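Local coordinates for lipocalin allergen (Canis lupus familiaris, PDB 4ODD), which probably binds small hydrophobic molecules inside its barrel, as lipocalins generally do, and is a secreted allergen of dog dander, at residues V7-V11 / I89-T93; K16-S22 / N144-G149; N95-D101 / V113-R119. One frame throughout, in Å; residues are numbered along the deposited sequence.

Interaction 1 (V7-V11 / I89-T93); sequences VLTQV and IIDMT
Met92 reaches across to segment 7-11, its long thioether chain overlapping Val7, Gln10 and Val11. With chi1 and chi2 both t and chi3 p, Met92 runs outward from the strand and then bends: CB lies 3.2 Å from Val7 CG2, SD 3.8 Å from Val11 CG1, and CE 3.3 Å from Gln10 CB. Such a flexible chain suits a curved, uneven surface. Val7 and Met92 are the closest backbone positions, CA to CA 6.2 Å. Residues 7-10 form a loosely bonded helical turn with a weak Gln10 N to Val7 O bond; as in other lipocalins, this N-terminal turn crosses the closed end of the barrel. Strand 84-92 meets it through Ile89 and Met92. Between them Ile90 and Asp91 form a classic beta bulge opposite Ile98, with Ile90 at phi/psi -84/-32. Ile89 (chi1 m, chi2 m) places CG2 3.9 Å from Val7 CG1 and CG1 4.4 Å from Leu8 CD2. Asp91 points away, its carboxylate salt-bridged to Lys130.

Interaction 2 (K16-S22 / N144-G149); sequences KTLYVSS and NIIYLG
This contact is a short antiparallel strand pairing in which 145-147, near the C-terminus, joins the edge of strand 13-22, far from it in sequence. The strand axes approach to 4.7 Å, with N-to-C directions 156° apart. Val20 and Ile146 form the hydrogen-bonded pair (CA to CA 5.4 Å), with Val20 N to Ile146 O at 3.0 Å and Ile146 N to Val20 O at 2.8 Å; Tyr19 and Tyr147 form a non-hydrogen-bonded pair, CA to CA 4.6 Å. Leu18 takes phi/psi -102/-58, and with Tyr19 makes a classic beta bulge opposite Leu116, on the strand's other flank. Leu18 O turns to segment 144-149 and accepts from both Leu148 N (2.7 Å) and Gly149 N (3.3 Å). In the lipocalin fold this is the C-terminal strand after helix 125-137 adding to the first strand of the barrel. On the face carrying Tyr19, Ser21, Ile145 and Tyr147, that helix packs, through Phe131 and Ile128. Tyr19 (chi1 m) and Tyr147 (chi1 t) bring their rings obliquely together, centroids 5.0 Å apart and planes at 54°, with Tyr147 CD1 over one face of the Tyr19 ring, 3.4 Å from Tyr19 CZ. Small Ser21 leaves room for Ile145, CB to Ile145 CG1 3.8 Å. On the other face the branched Val20 sets CG2 3.7 Å from Leu148 CD1 and 4.2 Å from Ile146 CB, with Ile28 alongside. Weak hydrogen bonds mark the ends: Asn144 ND2 to Ser22 O at 2.9 Å, and, from an extended side chain, Lys16 NZ to Gly149 O at 3.2 Å.

Interaction 3 (N95-D101 / V113-R119); sequences NALIGYD and VALLMGR
Backbone hydrogen bonds set the register of these two antiparallel strands, whose axes come within 4.6 Å at 161°. Leu97-Met117, Gly99-Leu115 and Asp101-Val113 are the hydrogen-bonded pairs. Met117 N to Leu97 O is 2.7 Å, with a weak Leu97 N to Met117 O bond at 2.9 Å. Gly99 N to Leu115 O is 2.8 Å and Leu115 N to Gly99 O 2.9 Å. Asp101 N to Val113 O is 2.8 Å and Val113 N to Asp101 O 3.0 Å. Arg119 N to Asn95 O (2.7 Å) extends the series past the strand ends. Between them Ala96-Gly118, Ile98-Leu116 and Tyr100-Ala114 are non-hydrogen-bonded pairs, where CA-H...O contacts such as Ile98 CA to Leu115 O (3.2 Å) fill in.

Apolar packing differs by face. Leu97 (chi1 t, chi2 p) meets Met117 (chi1 m, chi2 t, chi3 m), CD2 to CE 3.3 Å; Met117 CE also lies over Gly99, 3.9 Å from Gly99 N, where no side chain intervenes. On the opposite face Ile98 CG1 touches Leu116 CD1 at 3.8 Å, and small Ala114 lets Phe131 of helix 125-137 pack close.

Cationic contacts belong to Arg119, which leads away from the strand to make a cation-pi contact with Trp15 and hydrogen-bond to Pro14 O. An arginine following the last barrel strand and packed on the tryptophan of the N-terminal GxW motif is a hallmark of the lipocalin barrel.

All three contacts reach the same curled antiparallel sheet. Interaction 3 is its buried core, a sequence-local hairpin; interactions 1 and 2 are partly buried and join parts distant in sequence. Strand 96-104 carries interaction 3 on to interaction 1, with Ile98 O 2.6 Å from Ile90 N, while strand 110-118 carries it to interaction 2, with Lys16 O 2.7 Å from Gly118 N. Chemistry follows position: interactions 2 and 3 rest on backbone hydrogen bonding between strands, whereas interaction 1 sets a helical turn against a strand mainly through apolar side chains, with no hydrogen bond between the segments. Interactions 1 and 2, about 18 Å apart between centres, do not touch.

Interaction 1 (V7-V11 / I89-T93)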
ATOM      1  N   VAL A   7       4.436 -13.595   8.065  1.00 70.62           N
ATOM      2  CA  VAL A   7       4.304 -12.610   7.012  1.00 63.01           C
ATOM      3  C   VAL A   7       5.361 -11.502   7.126  1.00 68.71           C
ATOM      4  O   VAL A   7       6.122 -11.277   6.190  1.00 72.09           O
ATOM      5  CB  VAL A   7       2.842 -12.053   6.951  1.00 70.43           C
ATOM      6  CG1 VAL A   7       2.787 -10.599   7.365  1.00 61.68           C
ATOM      7  CG2 VAL A   7       2.222 -12.265   5.554  1.00 61.05           C
ATOM      8  N   LEU A   8       5.443 -10.846   8.278  1.00 59.81           N
ATOM      9  CA  LEU A   8       6.346  -9.708   8.455  1.00 49.98           C
ATOM     10  C   LEU A   8       7.812 -10.010   8.149  1.00 51.57           C
ATOM     11  O   LEU A   8       8.579  -9.107   7.788  1.00 56.00           O
ATOM     12  CB  LEU A   8       6.221  -9.126   9.869  1.00 63.69           C
ATOM     13  CG  LEU A   8       5.009  -8.236  10.169  1.00 71.10           C
ATOM     14  CD1 LEU A   8       4.972  -7.870  11.647  1.00 74.10           C
ATOM     15  CD2 LEU A   8       4.987  -6.972   9.296  1.00 58.90           C
ATOM     16  N   THR A   9       8.218 -11.265   8.282  1.00 64.46           N
ATOM     17  CA  THR A   9       9.622 -11.583   8.063  1.00 81.20           C
ATOM     18  C   THR A   9       9.945 -11.542   6.582  1.00 79.73           C
ATOM     19  O   THR A   9      10.911 -10.893   6.153  1.00 78.93           O
ATOM     20  CB  THR A   9       9.985 -12.983   8.588  1.00 91.30           C
ATOM     21  OG1 THR A   9       9.432 -13.178   9.898  1.00 84.89           O
ATOM     22  CG2 THR A   9      11.502 -13.142   8.638  1.00 82.34           C
ATOM     23  N   GLN A  10       9.101 -12.226   5.813  1.00 59.30           N
ATOM     24  CA  GLN A  10       9.348 -12.495   4.406  1.00 58.69           C
ATOM     25  C   GLN A  10       9.071 -11.329   3.464  1.00 58.83           C
ATOM     26  O   GLN A  10       9.287 -11.453   2.263  1.00 65.64           O
ATOM     27  CB  GLN A  10       8.509 -13.696   3.962  1.00 63.22           C
ATOM     28  CG  GLN A  10       8.899 -15.003   4.624  1.00 77.07           C
ATOM     29  CD  GLN A  10      10.362 -15.361   4.381  1.00 87.32           C
ATOM     30  OE1 GLN A  10      11.244 -14.969   5.152  1.00 81.83           O
ATOM     31  NE2 GLN A  10      10.627 -16.104   3.302  1.00 78.03           N
ATOM     32  N   VAL A  11       8.577 -10.209   3.978  1.00 57.98           N
ATOM     33  CA  VAL A  11       8.067  -9.183   3.069  1.00 53.42           C
ATOM     34  C   VAL A  11       9.147  -8.266   2.531  1.00 50.22           C
ATOM     35  O   VAL A  11       8.947  -7.593   1.520  1.00 45.70           O
ATOM     36  CB  VAL A  11       6.948  -8.318   3.692  1.00 55.86           C
ATOM     37  CG1 VAL A  11       6.027  -9.176   4.497  1.00 66.15           C
ATOM     38  CG2 VAL A  11       7.528  -7.234   4.562  1.00 41.14           C
ATOM     39  N   ILE A  89      -0.508  -5.697   6.999  1.00 42.33           N
ATOM     40  CA  ILE A  89      -0.435  -6.665   5.929  1.00 43.51           C
ATOM     41  C   ILE A  89      -1.579  -7.639   6.148  1.00 46.85           C
ATOM     42  O   ILE A  89      -1.664  -8.274   7.193  1.00 51.63           O
ATOM     43  CB  ILE A  89       0.873  -7.437   5.989  1.00 41.90           C
ATOM     44  CG1 ILE A  89       2.046  -6.466   6.102  1.00 43.40           C
ATOM     45  CG2 ILE A  89       1.025  -8.332   4.763  1.00 54.10           C
ATOM     46  CD1 ILE A  89       2.053  -5.445   5.015  1.00 46.46           C
ATOM     47  N   ILE A  90      -2.468  -7.752   5.177  1.00 49.58           N
ATOM     48  CA  ILE A  90      -3.585  -8.675   5.296  1.00 52.89           C
ATOM     49  C   ILE A  90      -3.175 -10.093   4.882  1.00 58.43           C
ATOM     50  O   ILE A  90      -3.681 -11.076   5.420  1.00 60.96           O
ATOM     51  CB  ILE A  90      -4.777  -8.235   4.418  1.00 59.73           C
ATOM     52  CG1 ILE A  90      -5.252  -6.829   4.804  1.00 56.11           C
ATOM     53  CG2 ILE A  90      -5.905  -9.232   4.525  1.00 52.52           C
ATOM     54  CD1 ILE A  90      -5.557  -6.686   6.268  1.00 46.58           C
ATOM     55  N   ASP A  91      -2.251 -10.196   3.931  1.00 63.94           N
ATOM     56  CA  ASP A  91      -1.944 -11.489   3.320  1.00 67.17           C
ATOM     57  C   ASP A  91      -0.667 -11.438   2.485  1.00 67.48           C
ATOM     58  O   ASP A  91      -0.361 -10.424   1.862  1.00 63.57           O
ATOM     59  CB  ASP A  91      -3.120 -11.920   2.432  1.00 67.47           C
ATOM     60  CG  ASP A  91      -3.302 -13.425   2.393  1.00 87.97           C
ATOM     61  OD1 ASP A  91      -3.188 -14.073   3.457  1.00 87.97           O
ATOM     62  OD2 ASP A  91      -3.563 -13.960   1.297  1.00 88.80           O
ATOM     63  N   MET A  92       0.084 -12.532   2.470  1.00 70.12           N
ATOM     64  CA  MET A  92       1.258 -12.607   1.603  1.00 71.66           C
ATOM     65  C   MET A  92       1.489 -13.986   0.994  1.00 79.64           C
ATOM     66  O   MET A  92       1.521 -14.995   1.704  1.00 81.32           O
ATOM     67  CB  MET A  92       2.529 -12.166   2.329  1.00 76.51           C
ATOM     68  CG  MET A  92       3.759 -12.145   1.425  1.00 63.92           C
ATOM     69  SD  MET A  92       5.344 -12.203   2.292  1.00 92.54           S
ATOM     70  CE  MET A  92       5.348 -13.883   2.933  1.00 76.52           C
ATOM     71  N   THR A  93       1.639 -14.006  -0.329  1.00 85.86           N
ATOM     72  CA  THR A  93       2.168 -15.154  -1.063  1.00 82.47           C
ATOM     73  C   THR A  93       3.593 -14.746  -1.443  1.00 82.89           C
ATOM     74  O   THR A  93       4.044 -13.679  -1.032  1.00 80.57           O
ATOM     75  CB  THR A  93       1.294 -15.487  -2.301  1.00 85.00           C
ATOM     76  OG1 THR A  93       1.908 -14.994  -3.499  1.00 85.59           O
ATOM     77  CG2 THR A  93      -0.103 -14.876  -2.162  1.00 84.77           C
TER

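Interaction 2 (K16-S22 / N144-G149)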
ATOM      1  N   LYS A  16       5.787  -4.045  -6.468  1.00 39.10           N
ATOM      2  CA  LYS A  16       5.204  -3.197  -7.481  1.00 44.53           C
ATOM      3  C   LYS A  16       3.716  -3.075  -7.147  1.00 47.70           C
ATOM      4  O   LYS A  16       3.088  -4.060  -6.723  1.00 46.39           O
ATOM      5  CB  LYS A  16       5.412  -3.818  -8.867  1.00 46.86           C
ATOM      6  CG  LYS A  16       4.539  -3.202  -9.955  1.00 56.62           C
ATOM      7  CD  LYS A  16       4.740  -3.878 -11.318  1.00 76.77           C
ATOM      8  CE  LYS A  16       3.928  -3.174 -12.425  1.00 73.20           C
ATOM      9  NZ  LYS A  16       4.225  -1.703 -12.497  1.00 74.25           N
ATOM     10  N   THR A  17       3.148  -1.880  -7.317  1.00 33.48           N
ATOM     11  CA  THR A  17       1.725  -1.728  -7.041  1.00 33.20           C
ATOM     12  C   THR A  17       0.904  -2.248  -8.216  1.00 37.90           C
ATOM     13  O   THR A  17       1.136  -1.859  -9.352  1.00 44.21           O
ATOM     14  CB  THR A  17       1.316  -0.269  -6.786  1.00 33.52           C
ATOM     15  OG1 THR A  17       2.201   0.327  -5.831  1.00 38.58           O
ATOM     16  CG2 THR A  17      -0.116  -0.223  -6.267  1.00 25.33           C
ATOM     17  N   LEU A  18      -0.057  -3.118  -7.933  1.00 38.72           N
ATOM     18  CA  LEU A  18      -0.986  -3.598  -8.952  1.00 30.30           C
ATOM     19  C   LEU A  18      -2.342  -2.895  -8.846  1.00 40.44           C
ATOM     20  O   LEU A  18      -2.806  -2.250  -9.799  1.00 43.46           O
ATOM     21  CB  LEU A  18      -1.160  -5.108  -8.838  1.00 33.89           C
ATOM     22  CG  LEU A  18      -0.067  -5.948  -9.505  1.00 42.10           C
ATOM     23  CD1 LEU A  18       1.256  -5.206  -9.548  1.00 43.81           C
ATOM     24  CD2 LEU A  18       0.084  -7.298  -8.837  1.00 32.77           C
ATOM     25  N   TYR A  19      -2.977  -3.003  -7.685  1.00 47.25           N
ATOM     26  CA  TYR A  19      -4.271  -2.357  -7.487  1.00 48.96           C
ATOM     27  C   TYR A  19      -4.298  -1.555  -6.208  1.00 51.32           C
ATOM     28  O   TYR A  19      -3.630  -1.893  -5.238  1.00 50.89           O
ATOM     29  CB  TYR A  19      -5.395  -3.389  -7.430  1.00 47.74           C
ATOM     30  CG  TYR A  19      -5.628  -4.172  -8.701  1.00 51.87           C
ATOM     31  CD1 TYR A  19      -6.652  -3.821  -9.577  1.00 66.52           C
ATOM     32  CD2 TYR A  19      -4.849  -5.274  -9.017  1.00 54.25           C
ATOM     33  CE1 TYR A  19      -6.884  -4.542 -10.739  1.00 64.48           C
ATOM     34  CE2 TYR A  19      -5.075  -5.998 -10.175  1.00 55.69           C
ATOM     35  CZ  TYR A  19      -6.090  -5.626 -11.030  1.00 65.23           C
ATOM     36  OH  TYR A  19      -6.307  -6.345 -12.178  1.00 69.67           O
ATOM     37  N   VAL A  20      -5.083  -0.486  -6.223  1.00 39.42           N
ATOM     38  CA  VAL A  20      -5.419   0.258  -5.021  1.00 42.70           C
ATOM     39  C   VAL A  20      -6.905   0.577  -5.045  1.00 41.14           C
ATOM     40  O   VAL A  20      -7.499   0.760  -6.110  1.00 42.92           O
ATOM     41  CB  VAL A  20      -4.652   1.596  -4.919  1.00 37.79           C
ATOM     42  CG1 VAL A  20      -3.182   1.357  -4.764  1.00 42.72           C
ATOM     43  CG2 VAL A  20      -4.930   2.448  -6.136  1.00 31.41           C
ATOM     44  N   SER A  21      -7.501   0.649  -3.863  1.00 47.10           N
ATOM     45  CA  SER A  21      -8.872   1.114  -3.737  1.00 50.34           C
ATOM     46  C   SER A  21      -8.946   2.015  -2.530  1.00 49.77           C
ATOM     47  O   SER A  21      -8.052   2.007  -1.689  1.00 54.40           O
ATOM     48  CB  SER A  21      -9.864  -0.059  -3.614  1.00 52.47           C
ATOM     49  OG  SER A  21      -9.705  -0.782  -2.397  1.00 56.58           O
ATOM     50  N   SER A  22     -10.014   2.795  -2.455  1.00 46.54           N
ATOM     51  CA  SER A  22     -10.197   3.725  -1.354  1.00 53.33           C
ATOM     52  C   SER A  22     -11.656   4.157  -1.222  1.00 56.25           C
ATOM     53  O   SER A  22     -12.410   4.147  -2.196  1.00 53.07           O
ATOM     54  CB  SER A  22      -9.312   4.959  -1.550  1.00 44.11           C
ATOM     55  OG  SER A  22      -9.462   5.853  -0.457  1.00 48.79           O
ATOM     56  N   ASN A 144     -14.442   2.049  -6.820  1.00 73.37           N
ATOM     57  CA  ASN A 144     -13.298   2.792  -6.319  1.00 64.78           C
ATOM     58  C   ASN A 144     -11.999   2.002  -6.450  1.00 62.66           C
ATOM     59  O   ASN A 144     -10.986   2.372  -5.869  1.00 60.08           O
ATOM     60  CB  ASN A 144     -13.528   3.245  -4.873  1.00 66.70           C
ATOM     61  CG  ASN A 144     -14.534   4.385  -4.765  1.00 68.44           C
ATOM     62  OD1 ASN A 144     -14.925   4.979  -5.769  1.00 70.48           O
ATOM     63  ND2 ASN A 144     -14.941   4.704  -3.546  1.00 64.66           N
ATOM     64  N   ILE A 145     -12.035   0.922  -7.224  1.00 56.48           N
ATOM     65  CA  ILE A 145     -10.841   0.123  -7.474  1.00 52.05           C
ATOM     66  C   ILE A 145     -10.102   0.618  -8.710  1.00 54.46           C
ATOM     67  O   ILE A 145     -10.711   0.833  -9.757  1.00 66.44           O
ATOM     68  CB  ILE A 145     -11.182  -1.357  -7.675  1.00 54.27           C
ATOM     69  CG1 ILE A 145     -11.723  -1.956  -6.377  1.00 55.99           C
ATOM     70  CG2 ILE A 145      -9.953  -2.126  -8.167  1.00 46.11           C
ATOM     71  CD1 ILE A 145     -12.084  -3.436  -6.489  1.00 63.56           C
ATOM     72  N   ILE A 146      -8.790   0.800  -8.590  1.00 50.17           N
ATOM     73  CA  ILE A 146      -7.976   1.292  -9.706  1.00 51.65           C
ATOM     74  C   ILE A 146      -6.768   0.392  -9.972  1.00 50.80           C
ATOM     75  O   ILE A 146      -6.054  -0.011  -9.044  1.00 48.76           O
ATOM     76  CB  ILE A 146      -7.465   2.704  -9.431  1.00 53.48           C
ATOM     77  CG1 ILE A 146      -8.633   3.667  -9.301  1.00 44.00           C
ATOM     78  CG2 ILE A 146      -6.531   3.162 -10.528  1.00 48.50           C
ATOM     79  CD1 ILE A 146      -8.198   5.038  -8.873  1.00 48.38           C
ATOM     80  N   TYR A 147      -6.545   0.075 -11.246  1.00 45.80           N
ATOM     81  CA  TYR A 147      -5.382  -0.719 -11.639  1.00 43.09           C
ATOM     82  C   TYR A 147      -4.210   0.221 -11.961  1.00 38.28           C
ATOM     83  O   TYR A 147      -4.343   1.154 -12.766  1.00 39.34           O
ATOM     84  CB  TYR A 147      -5.733  -1.641 -12.818  1.00 46.06           C
ATOM     85  CG  TYR A 147      -4.560  -2.428 -13.354  1.00 50.98           C
ATOM     86  CD1 TYR A 147      -3.975  -3.440 -12.604  1.00 45.03           C
ATOM     87  CD2 TYR A 147      -4.029  -2.152 -14.608  1.00 46.98           C
ATOM     88  CE1 TYR A 147      -2.887  -4.152 -13.092  1.00 44.81           C
ATOM     89  CE2 TYR A 147      -2.942  -2.857 -15.098  1.00 49.09           C
ATOM     90  CZ  TYR A 147      -2.373  -3.859 -14.342  1.00 49.53           C
ATOM     91  OH  TYR A 147      -1.289  -4.567 -14.844  1.00 48.32           O
ATOM     92  N   LEU A 148      -3.081   0.011 -11.289  1.00 49.30           N
ATOM     93  CA  LEU A 148      -1.927   0.898 -11.471  1.00 47.65           C
ATOM     94  C   LEU A 148      -0.784   0.163 -12.114  1.00 48.11           C
ATOM     95  O   LEU A 148       0.238   0.770 -12.437  1.00 51.45           O
ATOM     96  CB  LEU A 148      -1.460   1.486 -10.146  1.00 48.81           C
ATOM     97  CG  LEU A 148      -2.422   2.458  -9.467  1.00 51.14           C
ATOM     98  CD1 LEU A 148      -1.836   2.941  -8.118  1.00 48.40           C
ATOM     99  CD2 LEU A 148      -2.725   3.622 -10.403  1.00 46.78           C
ATOM    100  N   GLY A 149      -0.975  -1.145 -12.298  1.00 37.75           N
ATOM    101  CA  GLY A 149       0.012  -2.006 -12.926  1.00 36.45           C
ATOM    102  C   GLY A 149       0.605  -1.517 -14.240  1.00 44.35           C
ATOM    103  O   GLY A 149       1.760  -1.830 -14.550  1.00 37.83           O
TER

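Interaction 3 (N95-D101 / V113-R119)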
ATOM      1  N   ASN A  95       4.554 -14.256  -4.484  1.00 60.17           N
ATOM      2  CA  ASN A  95       4.287 -13.376  -5.609  1.00 77.15           C
ATOM      3  C   ASN A  95       3.480 -12.126  -5.215  1.00 65.63           C
ATOM      4  O   ASN A  95       3.541 -11.105  -5.891  1.00 53.03           O
ATOM      5  CB  ASN A  95       3.548 -14.165  -6.700  1.00 87.82           C
ATOM      6  CG  ASN A  95       3.242 -13.327  -7.928  1.00114.87           C
ATOM      7  OD1 ASN A  95       4.109 -13.124  -8.785  1.00113.74           O
ATOM      8  ND2 ASN A  95       2.002 -12.842  -8.026  1.00121.41           N
ATOM      9  N   ALA A  96       2.733 -12.195  -4.116  1.00 71.41           N
ATOM     10  CA  ALA A  96       1.773 -11.130  -3.825  1.00 59.93           C
ATOM     11  C   ALA A  96       1.771 -10.570  -2.384  1.00 63.70           C
ATOM     12  O   ALA A  96       2.364 -11.146  -1.465  1.00 68.06           O
ATOM     13  CB  ALA A  96       0.365 -11.572  -4.245  1.00 50.64           C
ATOM     14  N   LEU A  97       1.088  -9.440  -2.210  1.00 55.86           N
ATOM     15  CA  LEU A  97       1.047  -8.733  -0.941  1.00 53.48           C
ATOM     16  C   LEU A  97      -0.214  -7.872  -0.869  1.00 47.61           C
ATOM     17  O   LEU A  97      -0.417  -6.985  -1.694  1.00 48.63           O
ATOM     18  CB  LEU A  97       2.287  -7.850  -0.810  1.00 49.93           C
ATOM     19  CG  LEU A  97       2.535  -7.231   0.557  1.00 59.14           C
ATOM     20  CD1 LEU A  97       2.855  -8.332   1.542  1.00 60.26           C
ATOM     21  CD2 LEU A  97       3.673  -6.229   0.481  1.00 53.90           C
ATOM     22  N   ILE A  98      -1.063  -8.138   0.110  1.00 45.27           N
ATOM     23  CA  ILE A  98      -2.253  -7.309   0.305  1.00 47.56           C
ATOM     24  C   ILE A  98      -2.140  -6.447   1.572  1.00 49.27           C
ATOM     25  O   ILE A  98      -1.990  -6.969   2.691  1.00 48.44           O
ATOM     26  CB  ILE A  98      -3.539  -8.150   0.387  1.00 48.58           C
ATOM     27  CG1 ILE A  98      -3.765  -8.909  -0.919  1.00 49.58           C
ATOM     28  CG2 ILE A  98      -4.747  -7.253   0.690  1.00 45.70           C
ATOM     29  CD1 ILE A  98      -4.987  -9.807  -0.892  1.00 51.89           C
ATOM     30  N   GLY A  99      -2.205  -5.132   1.393  1.00 47.68           N
ATOM     31  CA  GLY A  99      -2.096  -4.227   2.515  1.00 45.46           C
ATOM     32  C   GLY A  99      -3.381  -3.463   2.746  1.00 50.60           C
ATOM     33  O   GLY A  99      -4.179  -3.261   1.813  1.00 47.00           O
ATOM     34  N   TYR A 100      -3.590  -3.046   3.992  1.00 43.62           N
ATOM     35  CA  TYR A 100      -4.717  -2.187   4.324  1.00 41.45           C
ATOM     36  C   TYR A 100      -4.269  -1.059   5.226  1.00 48.55           C
ATOM     37  O   TYR A 100      -3.797  -1.295   6.345  1.00 52.23           O
ATOM     38  CB  TYR A 100      -5.819  -2.975   5.011  1.00 48.76           C
ATOM     39  CG  TYR A 100      -7.038  -2.142   5.312  1.00 49.51           C
ATOM     40  CD1 TYR A 100      -7.717  -1.477   4.298  1.00 48.22           C
ATOM     41  CD2 TYR A 100      -7.524  -2.029   6.609  1.00 47.69           C
ATOM     42  CE1 TYR A 100      -8.857  -0.711   4.588  1.00 49.30           C
ATOM     43  CE2 TYR A 100      -8.653  -1.273   6.896  1.00 42.56           C
ATOM     44  CZ  TYR A 100      -9.306  -0.619   5.894  1.00 49.97           C
ATOM     45  OH  TYR A 100     -10.414   0.123   6.193  1.00 56.58           O
ATOM     46  N   ASP A 101      -4.417   0.166   4.733  1.00 37.66           N
ATOM     47  CA  ASP A 101      -4.044   1.347   5.501  1.00 41.71           C
ATOM     48  C   ASP A 101      -5.265   2.101   5.998  1.00 48.54           C
ATOM     49  O   ASP A 101      -6.304   2.161   5.336  1.00 42.90           O
ATOM     50  CB  ASP A 101      -3.205   2.301   4.644  1.00 40.55           C
ATOM     51  CG  ASP A 101      -2.621   3.444   5.450  1.00 38.93           C
ATOM     52  OD1 ASP A 101      -2.122   3.191   6.565  1.00 40.84           O
ATOM     53  OD2 ASP A 101      -2.662   4.593   4.962  1.00 35.48           O
ATOM     54  N   VAL A 113      -7.490   2.677   2.605  1.00 43.70           N
ATOM     55  CA  VAL A 113      -6.773   2.365   1.363  1.00 48.54           C
ATOM     56  C   VAL A 113      -6.387   0.907   1.318  1.00 43.47           C
ATOM     57  O   VAL A 113      -5.740   0.415   2.240  1.00 43.40           O
ATOM     58  CB  VAL A 113      -5.496   3.190   1.220  1.00 51.72           C
ATOM     59  CG1 VAL A 113      -4.814   2.863  -0.082  1.00 42.09           C
ATOM     60  CG2 VAL A 113      -5.810   4.675   1.325  1.00 39.06           C
ATOM     61  N   ALA A 114      -6.806   0.211   0.265  1.00 38.45           N
ATOM     62  CA  ALA A 114      -6.425  -1.190   0.101  1.00 44.21           C
ATOM     63  C   ALA A 114      -5.410  -1.349  -1.062  1.00 44.37           C
ATOM     64  O   ALA A 114      -5.535  -0.697  -2.102  1.00 41.86           O
ATOM     65  CB  ALA A 114      -7.666  -2.077  -0.087  1.00 33.06           C
ATOM     66  N   LEU A 115      -4.393  -2.185  -0.875  1.00 40.94           N
ATOM     67  CA  LEU A 115      -3.395  -2.370  -1.917  1.00 39.84           C
ATOM     68  C   LEU A 115      -3.060  -3.815  -2.217  1.00 39.89           C
ATOM     69  O   LEU A 115      -2.840  -4.629  -1.301  1.00 37.77           O
ATOM     70  CB  LEU A 115      -2.092  -1.679  -1.565  1.00 36.90           C
ATOM     71  CG  LEU A 115      -2.103  -0.201  -1.267  1.00 44.86           C
ATOM     72  CD1 LEU A 115      -1.724  -0.017   0.172  1.00 49.79           C
ATOM     73  CD2 LEU A 115      -1.098   0.468  -2.180  1.00 43.03           C
ATOM     74  N   LEU A 116      -3.000  -4.112  -3.516  1.00 36.59           N
ATOM     75  CA  LEU A 116      -2.464  -5.370  -3.995  1.00 36.75           C
ATOM     76  C   LEU A 116      -1.124  -5.052  -4.607  1.00 39.21           C
ATOM     77  O   LEU A 116      -1.022  -4.238  -5.521  1.00 37.48           O
ATOM     78  CB  LEU A 116      -3.384  -6.008  -5.026  1.00 46.06           C
ATOM     79  CG  LEU A 116      -2.900  -7.371  -5.532  1.00 46.66           C
ATOM     80  CD1 LEU A 116      -2.421  -8.232  -4.379  1.00 43.17           C
ATOM     81  CD2 LEU A 116      -3.999  -8.076  -6.332  1.00 40.71           C
ATOM     82  N   MET A 117      -0.083  -5.655  -4.063  1.00 43.69           N
ATOM     83  CA  MET A 117       1.256  -5.391  -4.543  1.00 44.14           C
ATOM     84  C   MET A 117       1.830  -6.694  -5.050  1.00 45.56           C
ATOM     85  O   MET A 117       1.602  -7.756  -4.460  1.00 42.26           O
ATOM     86  CB  MET A 117       2.137  -4.828  -3.433  1.00 44.10           C
ATOM     87  CG  MET A 117       1.795  -3.406  -3.029  1.00 44.49           C
ATOM     88  SD  MET A 117       2.260  -3.154  -1.305  1.00 44.72           S
ATOM     89  CE  MET A 117       1.138  -4.314  -0.524  1.00 43.00           C
ATOM     90  N   GLY A 118       2.573  -6.613  -6.149  1.00 41.89           N
ATOM     91  CA  GLY A 118       3.118  -7.813  -6.758  1.00 46.87           C
ATOM     92  C   GLY A 118       4.622  -7.865  -6.699  1.00 50.26           C
ATOM     93  O   GLY A 118       5.288  -6.840  -6.632  1.00 44.47           O
ATOM     94  N   ARG A 119       5.141  -9.087  -6.699  1.00 85.27           N
ATOM     95  CA  ARG A 119       6.556  -9.357  -6.867  1.00 82.30           C
ATOM     96  C   ARG A 119       6.741  -9.797  -8.313  1.00 99.04           C
ATOM     97  O   ARG A 119       6.654 -10.979  -8.609  1.00108.81           O
ATOM     98  CB  ARG A 119       6.957 -10.506  -5.941  1.00 77.33           C
ATOM     99  CG  ARG A 119       8.421 -10.530  -5.532  1.00 67.79           C
ATOM    100  CD  ARG A 119       8.686  -9.593  -4.365  1.00 61.59           C
ATOM    101  NE  ARG A 119       8.774 -10.297  -3.090  1.00 59.27           N
ATOM    102  CZ  ARG A 119       9.306  -9.778  -1.981  1.00 64.00           C
ATOM    103  NH1 ARG A 119       9.800  -8.542  -1.994  1.00 58.43           N
ATOM    104  NH2 ARG A 119       9.352 -10.495  -0.858  1.00 62.60           N
TER